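Local coordinates for NTF2 domain-containing protein (Chaetomium thermophilum, PDB 4X2H) that adopts an NTF2-like fold and binds a second, different protein chain, so it probably serves as the NTF2-type subunit of a heterodimer, perhaps in nuclear export, at residues 27-41 / 169-181. Sequence-based numbering, arbitrary orientation.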
# COMPACT_ATOMS: atom_id res chain seq x y z
N SER B 27 10.44 -13.56 10.36
CA SER B 27 10.81 -12.80 11.55
C SER B 27 10.35 -11.34 11.45
O SER B 27 10.36 -10.62 12.45
CB SER B 27 12.32 -12.86 11.78
OG SER B 27 13.01 -12.07 10.84
N GLY B 28 9.94 -10.93 10.26
CA GLY B 28 9.47 -9.57 10.04
C GLY B 28 7.98 -9.39 10.30
O GLY B 28 7.45 -8.28 10.15
N TYR B 29 7.30 -10.46 10.70
CA TYR B 29 5.86 -10.43 10.97
C TYR B 29 5.56 -10.41 12.46
O TYR B 29 6.40 -10.79 13.27
CB TYR B 29 5.18 -11.63 10.32
CG TYR B 29 5.20 -11.60 8.81
CD1 TYR B 29 6.36 -11.91 8.11
CD2 TYR B 29 4.07 -11.24 8.09
CE1 TYR B 29 6.39 -11.88 6.74
CE2 TYR B 29 4.10 -11.21 6.70
CZ TYR B 29 5.26 -11.53 6.04
OH TYR B 29 5.30 -11.50 4.67
N VAL B 30 4.35 -9.98 12.82
CA VAL B 30 3.97 -9.86 14.23
C VAL B 30 3.86 -11.21 14.93
O VAL B 30 4.01 -11.29 16.14
CB VAL B 30 2.63 -9.12 14.41
CG1 VAL B 30 2.76 -7.65 14.00
CG2 VAL B 30 1.50 -9.83 13.66
N ASN B 31 3.62 -12.28 14.17
CA ASN B 31 3.33 -13.59 14.75
C ASN B 31 4.38 -14.06 15.75
O ASN B 31 4.04 -14.60 16.81
CB ASN B 31 3.18 -14.65 13.66
CG ASN B 31 2.06 -14.34 12.70
OD1 ASN B 31 1.92 -13.21 12.23
ND2 ASN B 31 1.25 -15.35 12.39
N ASN B 32 5.65 -13.87 15.41
CA ASN B 32 6.74 -14.38 16.24
C ASN B 32 7.36 -13.29 17.10
O ASN B 32 8.56 -13.32 17.39
CB ASN B 32 7.81 -15.03 15.35
CG ASN B 32 7.26 -16.18 14.53
OD1 ASN B 32 6.35 -16.89 14.97
ND2 ASN B 32 7.80 -16.38 13.34
N ASN B 33 6.54 -12.34 17.52
CA ASN B 33 6.97 -11.27 18.41
C ASN B 33 6.49 -11.53 19.83
O ASN B 33 5.33 -11.87 20.05
CB ASN B 33 6.47 -9.91 17.91
CG ASN B 33 6.90 -8.77 18.80
OD1 ASN B 33 6.13 -8.29 19.63
ND2 ASN B 33 8.14 -8.33 18.64
N ALA B 34 7.40 -11.37 20.79
CA ALA B 34 7.13 -11.69 22.19
C ALA B 34 5.99 -10.85 22.77
O ALA B 34 5.06 -11.37 23.38
CB ALA B 34 8.39 -11.50 23.02
N THR B 35 6.08 -9.53 22.58
CA THR B 35 5.11 -8.62 23.17
C THR B 35 3.74 -8.74 22.52
O THR B 35 2.72 -8.77 23.21
CB THR B 35 5.62 -7.17 23.07
OG1 THR B 35 6.66 -6.97 24.04
CG2 THR B 35 4.50 -6.17 23.35
N TYR B 36 3.69 -8.80 21.20
CA TYR B 36 2.41 -8.91 20.51
C TYR B 36 1.76 -10.26 20.80
O TYR B 36 0.54 -10.36 20.87
CB TYR B 36 2.58 -8.70 19.01
CG TYR B 36 2.68 -7.24 18.62
CD1 TYR B 36 1.76 -6.31 19.09
CD2 TYR B 36 3.71 -6.80 17.82
CE1 TYR B 36 1.86 -4.97 18.74
CE2 TYR B 36 3.82 -5.46 17.47
CZ TYR B 36 2.89 -4.56 17.93
OH TYR B 36 3.01 -3.23 17.58
N THR B 37 2.57 -11.29 20.99
CA THR B 37 2.05 -12.62 21.30
C THR B 37 1.43 -12.63 22.70
O THR B 37 0.34 -13.18 22.89
CB THR B 37 3.15 -13.69 21.21
OG1 THR B 37 3.58 -13.81 19.84
CG2 THR B 37 2.63 -15.05 21.68
N LYS B 38 2.11 -12.02 23.66
CA LYS B 38 1.58 -11.93 25.02
C LYS B 38 0.30 -11.11 25.03
O LYS B 38 -0.63 -11.40 25.78
CB LYS B 38 2.62 -11.30 25.96
CG LYS B 38 2.21 -11.28 27.43
CD LYS B 38 2.37 -12.65 28.08
CE LYS B 38 1.86 -12.65 29.52
NZ LYS B 38 1.19 -13.94 29.86
N ALA B 39 0.25 -10.08 24.19
CA ALA B 39 -0.89 -9.19 24.12
C ALA B 39 -2.06 -9.81 23.35
O ALA B 39 -3.16 -9.27 23.36
CB ALA B 39 -0.49 -7.87 23.48
N GLY B 40 -1.80 -10.93 22.68
CA GLY B 40 -2.84 -11.63 21.94
C GLY B 40 -3.14 -10.99 20.60
O GLY B 40 -4.28 -11.00 20.14
N HIS B 41 -2.13 -10.42 19.96
CA HIS B 41 -2.30 -9.87 18.63
C HIS B 41 -2.77 -10.98 17.69
O HIS B 41 -2.30 -12.11 17.78
CB HIS B 41 -1.00 -9.25 18.11
CG HIS B 41 -1.19 -8.32 16.95
ND1 HIS B 41 -1.48 -8.77 15.68
CD2 HIS B 41 -1.13 -6.97 16.87
CE1 HIS B 41 -1.59 -7.73 14.87
NE2 HIS B 41 -1.38 -6.63 15.57
N SER B 169 20.65 -5.54 16.05
CA SER B 169 19.89 -6.26 15.05
C SER B 169 18.41 -6.11 15.38
O SER B 169 18.05 -5.57 16.42
CB SER B 169 20.28 -7.74 15.02
OG SER B 169 19.61 -8.46 16.04
N GLY B 170 17.55 -6.59 14.48
CA GLY B 170 16.13 -6.64 14.74
C GLY B 170 15.31 -5.68 13.89
O GLY B 170 15.81 -4.70 13.35
N ARG B 171 14.02 -5.99 13.81
CA ARG B 171 13.07 -5.23 13.02
C ARG B 171 12.37 -4.18 13.88
O ARG B 171 11.73 -4.53 14.86
CB ARG B 171 12.06 -6.18 12.39
CG ARG B 171 12.61 -7.00 11.22
CD ARG B 171 13.10 -6.09 10.12
NE ARG B 171 12.24 -4.92 10.02
CZ ARG B 171 12.60 -3.74 9.51
NH1 ARG B 171 11.73 -2.75 9.49
NH2 ARG B 171 13.83 -3.56 9.04
N LYS B 172 12.50 -2.90 13.52
CA LYS B 172 11.90 -1.82 14.29
C LYS B 172 10.38 -1.77 14.13
O LYS B 172 9.67 -1.36 15.05
CB LYS B 172 12.49 -0.47 13.88
CG LYS B 172 13.87 -0.18 14.46
CD LYS B 172 14.35 1.19 14.00
CE LYS B 172 15.30 1.83 14.99
NZ LYS B 172 16.62 1.16 15.04
N TYR B 173 9.92 -2.17 12.95
CA TYR B 173 8.49 -2.26 12.66
C TYR B 173 8.16 -3.60 12.01
O TYR B 173 8.93 -4.10 11.18
CB TYR B 173 8.06 -1.09 11.76
CG TYR B 173 8.26 0.23 12.46
CD1 TYR B 173 9.49 0.88 12.42
CD2 TYR B 173 7.24 0.80 13.21
CE1 TYR B 173 9.69 2.07 13.09
CE2 TYR B 173 7.42 2.00 13.87
CZ TYR B 173 8.65 2.63 13.81
OH TYR B 173 8.84 3.81 14.48
N LEU B 174 7.03 -4.18 12.41
CA LEU B 174 6.66 -5.53 12.01
C LEU B 174 5.43 -5.54 11.12
O LEU B 174 4.62 -4.62 11.15
CB LEU B 174 6.41 -6.39 13.24
CG LEU B 174 7.60 -6.52 14.19
CD1 LEU B 174 7.16 -7.10 15.52
CD2 LEU B 174 8.69 -7.37 13.56
N ILE B 175 5.28 -6.60 10.33
CA ILE B 175 4.15 -6.72 9.42
C ILE B 175 2.93 -7.29 10.12
O ILE B 175 2.95 -8.43 10.61
CB ILE B 175 4.47 -7.63 8.22
CG1 ILE B 175 5.74 -7.15 7.51
CG2 ILE B 175 3.30 -7.67 7.26
CD1 ILE B 175 6.35 -8.21 6.63
N ALA B 176 1.87 -6.50 10.16
CA ALA B 176 0.58 -6.92 10.72
C ALA B 176 -0.35 -7.42 9.62
O ALA B 176 -1.17 -8.31 9.85
CB ALA B 176 -0.06 -5.79 11.47
N SER B 177 -0.24 -6.81 8.44
CA SER B 177 -0.99 -7.23 7.26
C SER B 177 -0.09 -7.16 6.04
O SER B 177 0.81 -6.32 5.98
CB SER B 177 -2.23 -6.36 7.03
OG SER B 177 -3.20 -6.53 8.04
N HIS B 178 -0.35 -8.03 5.08
CA HIS B 178 0.45 -8.13 3.87
C HIS B 178 -0.41 -8.66 2.75
O HIS B 178 -1.02 -9.72 2.89
CB HIS B 178 1.66 -9.03 4.10
CG HIS B 178 2.48 -9.29 2.88
ND1 HIS B 178 3.31 -10.38 2.76
CD2 HIS B 178 2.60 -8.60 1.72
CE1 HIS B 178 3.91 -10.36 1.59
NE2 HIS B 178 3.50 -9.29 0.93
N LYS B 179 -0.47 -7.92 1.64
CA LYS B 179 -1.08 -8.42 0.42
C LYS B 179 -0.08 -8.36 -0.71
O LYS B 179 0.52 -7.31 -0.98
CB LYS B 179 -2.32 -7.62 0.03
CG LYS B 179 -3.38 -7.52 1.10
CD LYS B 179 -4.53 -6.67 0.61
CE LYS B 179 -5.65 -6.60 1.63
NZ LYS B 179 -6.15 -7.96 1.99
N TYR B 180 0.09 -9.49 -1.38
CA TYR B 180 1.00 -9.62 -2.50
C TYR B 180 0.22 -9.87 -3.77
O TYR B 180 -0.70 -10.69 -3.79
CB TYR B 180 1.99 -10.75 -2.24
CG TYR B 180 2.89 -11.10 -3.40
CD1 TYR B 180 2.49 -12.00 -4.37
CD2 TYR B 180 4.16 -10.56 -3.49
CE1 TYR B 180 3.32 -12.34 -5.42
CE2 TYR B 180 5.00 -10.89 -4.54
CZ TYR B 180 4.58 -11.78 -5.49
OH TYR B 180 5.42 -12.11 -6.53
N ARG B 181 0.59 -9.16 -4.83
CA ARG B 181 0.05 -9.39 -6.16
C ARG B 181 1.16 -9.34 -7.19
O ARG B 181 2.00 -8.44 -7.17
CB ARG B 181 -1.02 -8.35 -6.51
CG ARG B 181 -2.39 -8.66 -5.94
CD ARG B 181 -3.05 -9.79 -6.72
NE ARG B 181 -4.33 -10.20 -6.13
CZ ARG B 181 -5.02 -11.26 -6.51
NH1 ARG B 181 -4.56 -12.04 -7.49
NH2 ARG B 181 -6.17 -11.56 -5.92
O HOH W 1 9.51 -6.37 9.46
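Gly28 O is gripped by two donors: Ile175 N at 2.8 Å, and a water 2.9 Å from the same oxygen that also donates to Tyr173 O. Together with the return bond from Val30 N to Ile175 O (3.0 Å), this makes a single beta bridge between Tyr29 and Ile175. It ties the loop following helix 3-20 to the last strand of the curved NTF2-like sheet, just ahead of the classic bulge where Ala176 and Ser177 both face Ile154. In Ile175, CG1 anti to the carbonyl carbon (chi1 -54°) and an extended chi2 (162°) carry CD1 over the centre of the Tyr29 ring in a CH-pi contact, 3.6 Å from the centroid; Phe11 of helix 3-20 also packs on Ile175. Leu174 lays CB against Val30 CG1, while its CD1 meets the Asn33 amide at ND2 (3.5 Å) and the edge of the Tyr36 ring. The same Asn33 that touches Leu174 CD1 also N-caps helix 34-39, a lone pair of OD1 taking Tyr36 N at 2.9 Å. Beyond the bulge, His178 NE2 is bonded to Asp151 and its ring stacks on Phe153, while ND1 lies 3.0 Å from Tyr29 OH, in the plane of the tyrosine ring, as a hydrogen bond.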